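Local coordinates for putative branched-chain amino acid transport system substrate-binding protein (Rhodopseudomonas palustris, PDB 3TX6) that probably serves as the periplasmic solute-binding component of an ABC transporter, binding lignin-derived aromatic acids such as p-coumarate and, in this structure, 3-(4-hydroxyphenyl)pyruvic acid, at residues D145-G148 and D149-N153; D154-K157 and Q158-M162; R171-R174 and P175-S178; A203-P206 and Q207-L210. All coordinates share one frame; numbering follows the deposited sequence. Where two conformers were deposited one is given.

Contact 1: D145-G148 and D149-N153; sequences DSYG and DLWFN. With ENO (3-(4-hydroxy-phenyl)pyruvic acid), chain D.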
# COMPACT_ATOMS: atom_id res chain seq x y z
N ASP A 145 -14.80 4.62 6.03
CA ASP A 145 -14.82 3.18 5.67
C ASP A 145 -13.65 2.45 6.37
O ASP A 145 -12.99 3.05 7.20
CB ASP A 145 -14.85 3.01 4.14
CG ASP A 145 -13.53 3.35 3.44
OD1 ASP A 145 -12.51 3.55 4.08
OD2 ASP A 145 -13.56 3.51 2.21
N SER A 146 -13.41 1.20 6.02
CA SER A 146 -12.45 0.35 6.74
C SER A 146 -11.05 0.96 6.79
O SER A 146 -10.40 0.91 7.83
CB SER A 146 -12.42 -1.06 6.14
OG SER A 146 -12.14 -1.04 4.75
N TYR A 147 -10.60 1.56 5.69
CA TYR A 147 -9.27 2.19 5.67
C TYR A 147 -9.22 3.35 6.66
O TYR A 147 -8.26 3.46 7.45
CB TYR A 147 -8.92 2.69 4.26
CG TYR A 147 -7.52 3.32 4.15
CD1 TYR A 147 -6.36 2.53 4.13
CD2 TYR A 147 -7.36 4.71 4.13
CE1 TYR A 147 -5.11 3.11 4.05
CE2 TYR A 147 -6.10 5.29 4.04
CZ TYR A 147 -4.97 4.49 4.04
OH TYR A 147 -3.70 5.02 3.95
N GLY A 148 -10.20 4.24 6.61
CA GLY A 148 -10.25 5.33 7.61
C GLY A 148 -10.40 4.87 9.05
O GLY A 148 -9.85 5.49 9.95
N ASP A 149 -11.12 3.76 9.26
CA ASP A 149 -11.26 3.15 10.57
C ASP A 149 -9.94 2.57 11.05
O ASP A 149 -9.56 2.76 12.22
CB ASP A 149 -12.28 1.99 10.51
CG ASP A 149 -13.74 2.47 10.33
OD1 ASP A 149 -14.02 3.68 10.47
OD2 ASP A 149 -14.62 1.62 10.03
N LEU A 150 -9.24 1.83 10.19
CA LEU A 150 -7.97 1.26 10.65
C LEU A 150 -7.05 2.39 11.15
O LEU A 150 -6.39 2.27 12.18
CB LEU A 150 -7.23 0.54 9.55
CG LEU A 150 -7.74 -0.82 9.11
CD1 LEU A 150 -7.18 -1.18 7.73
CD2 LEU A 150 -7.36 -1.84 10.17
N TRP A 151 -7.03 3.50 10.45
CA TRP A 151 -6.14 4.63 10.81
C TRP A 151 -6.59 5.33 12.05
O TRP A 151 -5.77 5.61 12.95
CB TRP A 151 -6.04 5.59 9.64
CG TRP A 151 -4.87 5.25 8.76
CD1 TRP A 151 -4.86 4.73 7.47
CD2 TRP A 151 -3.49 5.45 9.12
NE1 TRP A 151 -3.59 4.58 7.03
CE2 TRP A 151 -2.70 4.97 8.02
CE3 TRP A 151 -2.84 5.93 10.26
CZ2 TRP A 151 -1.31 5.05 8.02
CZ3 TRP A 151 -1.46 6.00 10.24
CH2 TRP A 151 -0.71 5.56 9.15
N PHE A 152 -7.88 5.60 12.14
CA PHE A 152 -8.40 6.19 13.37
C PHE A 152 -8.17 5.29 14.57
O PHE A 152 -7.75 5.78 15.61
CB PHE A 152 -9.87 6.59 13.30
CG PHE A 152 -10.35 7.27 14.54
CD1 PHE A 152 -9.85 8.52 14.90
CD2 PHE A 152 -11.27 6.66 15.35
CE1 PHE A 152 -10.27 9.13 16.06
CE2 PHE A 152 -11.71 7.28 16.51
CZ PHE A 152 -11.21 8.52 16.86
N ASN A 153 -8.46 4.01 14.45
CA ASN A 153 -8.29 3.12 15.57
C ASN A 153 -6.84 3.07 16.05
O ASN A 153 -6.57 2.99 17.26
CB ASN A 153 -8.76 1.72 15.23
CG ASN A 153 -10.24 1.62 15.03
OD1 ASN A 153 -11.00 2.53 15.38
ND2 ASN A 153 -10.67 0.49 14.48
O4 ENO D . -5.76 1.12 0.92
C9 ENO D . -2.87 1.74 -0.77
C8 ENO D . -1.56 1.32 -0.68
C7 ENO D . -0.73 1.74 0.37
C6 ENO D . -1.28 2.52 1.37
C5 ENO D . -2.59 2.98 1.28
C4 ENO D . -3.41 2.58 0.21
O3 ENO D . 0.58 1.26 0.42
C3 ENO D . -4.81 3.11 0.07
C2 ENO D . -5.94 2.29 0.55
C1 ENO D . -7.28 2.86 0.46
O2 ENO D . -8.24 2.16 0.81
O1 ENO D . -7.44 4.05 0.03
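Tyr147 and Trp151, one turn apart at the start of helix 146-161, form an aromatic pair in a beta-alpha-beta unit of the periplasmic binding protein fold. The edge of the indole is directed at the tyrosine face in an offset edge-to-face stack: the tyrosine and five-membered ring centroids lie 4.7 Å apart and the planes make 69°. Trp151 CD1 comes within 3.4 Å of Tyr147 CZ, near the rim of the phenol. The opposite face of that phenol carries the ligand, whose C2 stands 3.6 Å from Tyr147 CD1, so the ring is sandwiched between indole and keto acid. With CG anti to the backbone N (chi1 -178°), Tyr147 swings out alongside Trp151, and its OH is hydrogen-bonded to Thr222. Helix 119-130 packs on the indole. At the helix start, Asp145 is the N-cap: its OD1 takes weak bonds from the amides of Tyr147 and Gly148, while OD2 is engaged by Arg174. Asp149 lays its carboxylate carbon CG 3.3 Å from Asp145 O and sends OD1 to a salt bridge with Arg171. Its backbone closes the first helical turn, Asp149 N donating to Asp145 O at 2.9 Å.

Contact 2: D154-K157 and Q158-M162; sequences DLKK and QGEAM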
# COMPACT_ATOMS: atom_id res chain seq x y z
N ASP A 154 -5.92 3.14 15.10
CA ASP A 154 -4.51 3.14 15.42
C ASP A 154 -4.12 4.45 16.14
O ASP A 154 -3.33 4.43 17.12
CB ASP A 154 -3.66 2.95 14.15
CG ASP A 154 -2.16 2.88 14.45
OD1 ASP A 154 -1.76 1.87 15.04
OD2 ASP A 154 -1.41 3.87 14.13
N LEU A 155 -4.65 5.59 15.69
CA LEU A 155 -4.37 6.86 16.37
C LEU A 155 -4.86 6.80 17.82
O LEU A 155 -4.18 7.26 18.74
CB LEU A 155 -5.05 8.02 15.64
CG LEU A 155 -4.90 9.43 16.17
CD1 LEU A 155 -3.47 9.93 16.17
CD2 LEU A 155 -5.81 10.41 15.39
N LYS A 156 -6.00 6.17 18.03
CA LYS A 156 -6.62 6.13 19.34
C LYS A 156 -5.83 5.16 20.22
O LYS A 156 -5.54 5.47 21.37
CB LYS A 156 -8.05 5.63 19.19
CG LYS A 156 -9.08 6.13 20.18
CD LYS A 156 -10.47 5.81 19.62
CE LYS A 156 -10.79 4.31 19.67
NZ LYS A 156 -11.55 3.75 18.51
N LYS A 157 -5.43 4.00 19.67
CA LYS A 157 -4.82 2.97 20.51
C LYS A 157 -3.32 3.26 20.71
O LYS A 157 -2.85 3.44 21.83
CB LYS A 157 -5.07 1.58 19.93
CG LYS A 157 -4.35 0.44 20.64
CD LYS A 157 -4.64 -0.92 19.98
CE LYS A 157 -3.86 -2.06 20.65
NZ LYS A 157 -3.95 -3.37 19.95
N GLN A 158 -2.60 3.34 19.62
CA GLN A 158 -1.18 3.53 19.65
C GLN A 158 -0.85 4.99 19.92
O GLN A 158 0.05 5.33 20.74
CB GLN A 158 -0.58 3.01 18.31
CG GLN A 158 0.91 3.20 18.27
CD GLN A 158 1.61 2.52 17.14
OE1 GLN A 158 2.79 2.20 17.28
NE2 GLN A 158 0.91 2.30 16.00
N GLY A 159 -1.58 5.87 19.26
CA GLY A 159 -1.22 7.28 19.30
C GLY A 159 -1.43 7.89 20.66
O GLY A 159 -0.53 8.54 21.22
N GLU A 160 -2.58 7.65 21.25
CA GLU A 160 -2.85 8.11 22.60
C GLU A 160 -1.86 7.57 23.56
O GLU A 160 -1.47 8.28 24.45
CB GLU A 160 -4.22 7.68 23.10
CG GLU A 160 -5.39 8.40 22.49
CD GLU A 160 -6.73 7.96 23.11
OE1 GLU A 160 -6.79 6.91 23.81
OE2 GLU A 160 -7.73 8.66 22.90
N ALA A 161 -1.48 6.30 23.42
CA ALA A 161 -0.52 5.70 24.36
C ALA A 161 0.90 6.35 24.24
O ALA A 161 1.74 6.17 25.14
CB ALA A 161 -0.43 4.19 24.16
N MSE A 162 1.16 7.12 23.17
CA MSE A 162 2.42 7.83 23.00
C MSE A 162 2.37 9.26 23.48
O MSE A 162 3.37 9.97 23.43
CB MSE A 162 2.92 7.70 21.58
CG MSE A 162 3.39 6.26 21.34
SE MSE A 162 3.50 5.91 19.42
CE MSE A 162 4.80 7.37 19.38
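The carboxylate of Asp154 and the amide of Gln158 lie side by side on helix 146-161, their planes almost perpendicular at 89°, joined through one nitrogen and one oxygen. Gln158 NE2 donates to Asp154 OD1 over 2.9 Å, reaching the syn lone pair, though the bond is bent (136° at the hydrogen) and the oxygen sits 16° out of the amide plane. Both side chains have CG anti to the backbone N, which sends them the same way from successive turns. Each is held a second time: Asp154 OD2 is hydrogen-bonded to Tyr127 OH, and Gln158 NE2 to Pro120 O, both on helix 119-130.

The backbone beneath widens. Asp154 O accepts from two amides, Gln158 N at 2.8 Å and Gly159 N at 3.1 Å, the second lying in the carbonyl plane, and Glu160 N adds a weak bond to Leu155 O at 3.0 Å. On another side, Glu160, extended beyond CG, runs alongside Lys156, its CG 3.1 Å from Lys156 O, and its OE2 stands 4.0 Å from Lys156 CG. Leu155 faces Val138 and Tyr140 of strand 137-143. Bonding from residue i+5 to residue i marks a pi-type turn, here near the C-terminal end of the helix in a beta-alpha-beta unit.

Contact 3: R171-R174 and P175-S178; sequences RFAR and PDTS. With ENO (3-(4-hydroxy-phenyl)pyruvic acid), chain D.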
# COMPACT_ATOMS: atom_id res chain seq x y z
N ARG A 171 -14.90 12.58 9.51
CA ARG A 171 -14.88 11.66 8.38
C ARG A 171 -15.42 12.28 7.10
O ARG A 171 -16.21 13.20 7.13
CB ARG A 171 -15.65 10.38 8.74
CG ARG A 171 -15.14 9.67 10.02
CD ARG A 171 -13.69 9.17 9.99
NE ARG A 171 -13.46 8.32 11.16
CZ ARG A 171 -13.39 6.98 11.18
NH1 ARG A 171 -13.45 6.24 10.06
NH2 ARG A 171 -13.26 6.37 12.35
N PHE A 172 -14.99 11.73 5.96
CA PHE A 172 -15.60 12.07 4.65
C PHE A 172 -15.60 10.81 3.82
O PHE A 172 -14.86 9.87 4.16
CB PHE A 172 -14.87 13.22 3.95
CG PHE A 172 -13.44 12.95 3.56
CD1 PHE A 172 -12.41 12.92 4.49
CD2 PHE A 172 -13.10 12.79 2.21
CE1 PHE A 172 -11.09 12.76 4.09
CE2 PHE A 172 -11.78 12.62 1.82
CZ PHE A 172 -10.77 12.63 2.75
N ALA A 173 -16.47 10.78 2.80
CA ALA A 173 -16.53 9.69 1.83
C ALA A 173 -15.59 9.91 0.65
O ALA A 173 -15.31 11.06 0.26
CB ALA A 173 -17.95 9.47 1.36
N ARG A 174 -15.05 8.78 0.12
CA ARG A 174 -14.10 8.82 -0.99
C ARG A 174 -14.51 9.77 -2.12
O ARG A 174 -13.66 10.51 -2.64
CB ARG A 174 -13.85 7.41 -1.57
CG ARG A 174 -13.08 6.52 -0.63
CD ARG A 174 -12.98 5.07 -1.12
NE ARG A 174 -12.37 4.30 -0.05
CZ ARG A 174 -11.08 4.00 0.05
NH1 ARG A 174 -10.67 3.36 1.12
NH2 ARG A 174 -10.20 4.34 -0.90
N PRO A 175 -15.78 9.72 -2.54
CA PRO A 175 -16.21 10.56 -3.66
C PRO A 175 -16.40 12.07 -3.40
O PRO A 175 -16.73 12.80 -4.31
CB PRO A 175 -17.55 9.95 -4.06
CG PRO A 175 -17.65 8.64 -3.39
CD PRO A 175 -16.83 8.76 -2.15
N ASP A 176 -16.20 12.52 -2.17
CA ASP A 176 -16.46 13.94 -1.85
C ASP A 176 -15.43 14.87 -2.46
O ASP A 176 -14.22 14.62 -2.42
CB ASP A 176 -16.46 14.11 -0.30
CG ASP A 176 -17.60 13.34 0.40
OD1 ASP A 176 -18.44 12.75 -0.30
OD2 ASP A 176 -17.67 13.32 1.66
N THR A 177 -15.91 15.98 -3.00
CA THR A 177 -14.99 17.01 -3.50
C THR A 177 -14.87 18.23 -2.58
O THR A 177 -14.13 19.17 -2.90
CB THR A 177 -15.44 17.46 -4.86
OG1 THR A 177 -16.82 17.79 -4.73
CG2 THR A 177 -15.25 16.30 -5.88
N SER A 178 -15.60 18.23 -1.48
CA SER A 178 -15.36 19.20 -0.39
C SER A 178 -15.36 18.63 1.03
O SER A 178 -16.21 17.81 1.41
CB SER A 178 -16.34 20.37 -0.44
OG SER A 178 -16.13 21.21 0.71
O4 ENO D . -5.76 1.12 0.92
C9 ENO D . -2.87 1.74 -0.77
C8 ENO D . -1.56 1.32 -0.68
C7 ENO D . -0.73 1.74 0.37
C6 ENO D . -1.28 2.52 1.37
C5 ENO D . -2.59 2.98 1.28
C4 ENO D . -3.41 2.58 0.21
O3 ENO D . 0.58 1.26 0.42
C3 ENO D . -4.81 3.11 0.07
C2 ENO D . -5.94 2.29 0.55
C1 ENO D . -7.28 2.86 0.46
O2 ENO D . -8.24 2.16 0.81
O1 ENO D . -7.44 4.05 0.03
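Ala173 to Asp176 form a type I beta turn just beyond strand 165-172, closed by Asp176 N donating to Ala173 O over 3.0 Å, with the donor 47° above the carbonyl plane. The side chain of Asp176 folds back to make a second link: OD2 accepts from Ala173 N at 3.0 Å, met from well above the carboxylate plane. Having CG anti to the carbonyl carbon brings the carboxylate over Ala173, so both polar backbone atoms of that residue are engaged by Asp176. Ala173 CB also touches Pro175 CD at 3.8 Å, an apolar contact across the turn. From the turn's second position Arg174 reaches away, extended from CG to NE, into the ligand pocket. Its guanidinium meets the ligand carboxylate edge-on in a two-pronged grip, NH1 to O2 at 2.7 Å and NH2 to O1 at 2.9 Å. The respective angles at hydrogen are 153° and 158°. The remaining nitrogen, NE, forms a salt bridge with Asp145, which probably steadies the group as a second-shell carboxylate. Phe172, at the end of the strand, packs on Ala202 and Pro206 of helix 200-213 and on Ile141 of strand 137-143, while Arg174 lies against Tyr147 of helix 146-161.

Contact 4: A203-P206 and Q207-L210; sequences AALP and QTSL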
# COMPACT_ATOMS: atom_id res chain seq x y z
N ALA A 203 -6.34 12.55 -0.52
CA ALA A 203 -5.42 12.93 0.55
C ALA A 203 -4.98 14.41 0.43
O ALA A 203 -4.69 15.07 1.43
CB ALA A 203 -4.22 12.02 0.57
N ALA A 204 -4.88 14.91 -0.81
CA ALA A 204 -4.48 16.29 -1.05
C ALA A 204 -5.60 17.26 -0.71
O ALA A 204 -5.35 18.47 -0.49
CB ALA A 204 -4.04 16.48 -2.50
N LEU A 205 -6.84 16.75 -0.66
CA LEU A 205 -7.97 17.62 -0.41
C LEU A 205 -7.97 18.30 0.99
O LEU A 205 -8.08 19.56 1.10
CB LEU A 205 -9.29 16.87 -0.70
CG LEU A 205 -10.59 17.60 -0.35
CD1 LEU A 205 -10.64 19.04 -0.95
CD2 LEU A 205 -11.83 16.75 -0.67
N PRO A 206 -7.87 17.50 2.06
CA PRO A 206 -7.68 18.19 3.32
C PRO A 206 -6.37 18.96 3.40
O PRO A 206 -6.32 19.92 4.19
CB PRO A 206 -7.74 17.08 4.36
CG PRO A 206 -8.50 15.95 3.73
CD PRO A 206 -8.10 16.05 2.26
N GLN A 207 -5.34 18.57 2.67
CA GLN A 207 -4.10 19.31 2.75
C GLN A 207 -4.29 20.77 2.32
O GLN A 207 -3.92 21.70 3.04
CB GLN A 207 -3.05 18.69 1.87
CG GLN A 207 -1.65 19.21 2.10
CD GLN A 207 -0.99 18.72 3.37
OE1 GLN A 207 -1.27 17.61 3.84
NE2 GLN A 207 -0.04 19.49 3.88
N THR A 208 -4.87 20.95 1.14
CA THR A 208 -5.13 22.28 0.55
C THR A 208 -6.17 23.03 1.37
O THR A 208 -5.98 24.20 1.73
CB THR A 208 -5.62 22.17 -0.93
OG1 THR A 208 -6.91 21.52 -1.02
CG2 THR A 208 -4.57 21.46 -1.77
N SER A 209 -7.26 22.34 1.66
CA SER A 209 -8.37 22.96 2.34
C SER A 209 -7.95 23.42 3.82
O SER A 209 -8.24 24.54 4.27
CB SER A 209 -9.53 21.96 2.26
OG SER A 209 -10.63 22.32 3.03
N LEU A 210 -7.19 22.61 4.55
CA LEU A 210 -6.75 23.03 5.87
C LEU A 210 -5.82 24.25 5.79
O LEU A 210 -5.96 25.21 6.57
CB LEU A 210 -6.07 21.88 6.63
CG LEU A 210 -6.98 20.80 7.24
CD1 LEU A 210 -6.18 19.52 7.47
CD2 LEU A 210 -7.66 21.30 8.52
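Pro206 and Leu210 pack one turn apart on helix 200-213, the helical crossover between strands 193-197 and 218-221 in a beta-alpha-beta unit. Their apolar contact runs from Pro206 CB to Leu210 CD1 at 4.2 Å, and CD1 of the leucine also lies against the proline oxygen, 3.3 Å from Pro206 O. Leu210 CG is anti to the carbonyl carbon and beside its own N (chi1 -77°), which tips the branch back along the helix toward that oxygen. The same carbonyl accepts Leu210 N at 2.9 Å, the donor standing 36° above its plane. Pro206 lacks an amide hydrogen, and the helix is kinked where its N has no bond to the preceding turn; Thr208 N donates to Ala204 O at 3.0 Å.

Around this first shell, Pro206 rests on Val196 and Leu210 on Ile194, both of strand 193-197, so the pair faces the sheet. Ser209 and Leu210 touch Val183 of helix 180-189. On a different side, Ala204 and Gln207 lie against Phe230 of helix 228-234. The bent Gln207 side chain (chi2 74°) is gripped at both polar atoms, OE1 by Gln221 and NE2 by Ser237 O. Ser209 N donates to Leu205 O at 3.0 Å, and Ser209 CB comes just as close to that oxygen.

Contacts 1 and 2 follow one another along helix 146-161, their centres 13 Å apart. Both are partly buried, but contact 1 has its aromatic pair at the ligand, while contact 2 has several exposed residues, with amide-carboxylate chemistry and a widened turn. Contact 3 is a surface turn from which Arg174 nevertheless reaches the pocket. It is tied to contact 1 by two salt bridges from the helix start to the arginines at and just beyond the strand end, and both contacts touch the ligand. Contact 4 is buried, its side-chain packing apolar apart from a buried glutamine, and meets contact 3 by packing alone, with Phe172 CE1 4.1 Å from Pro206 CG.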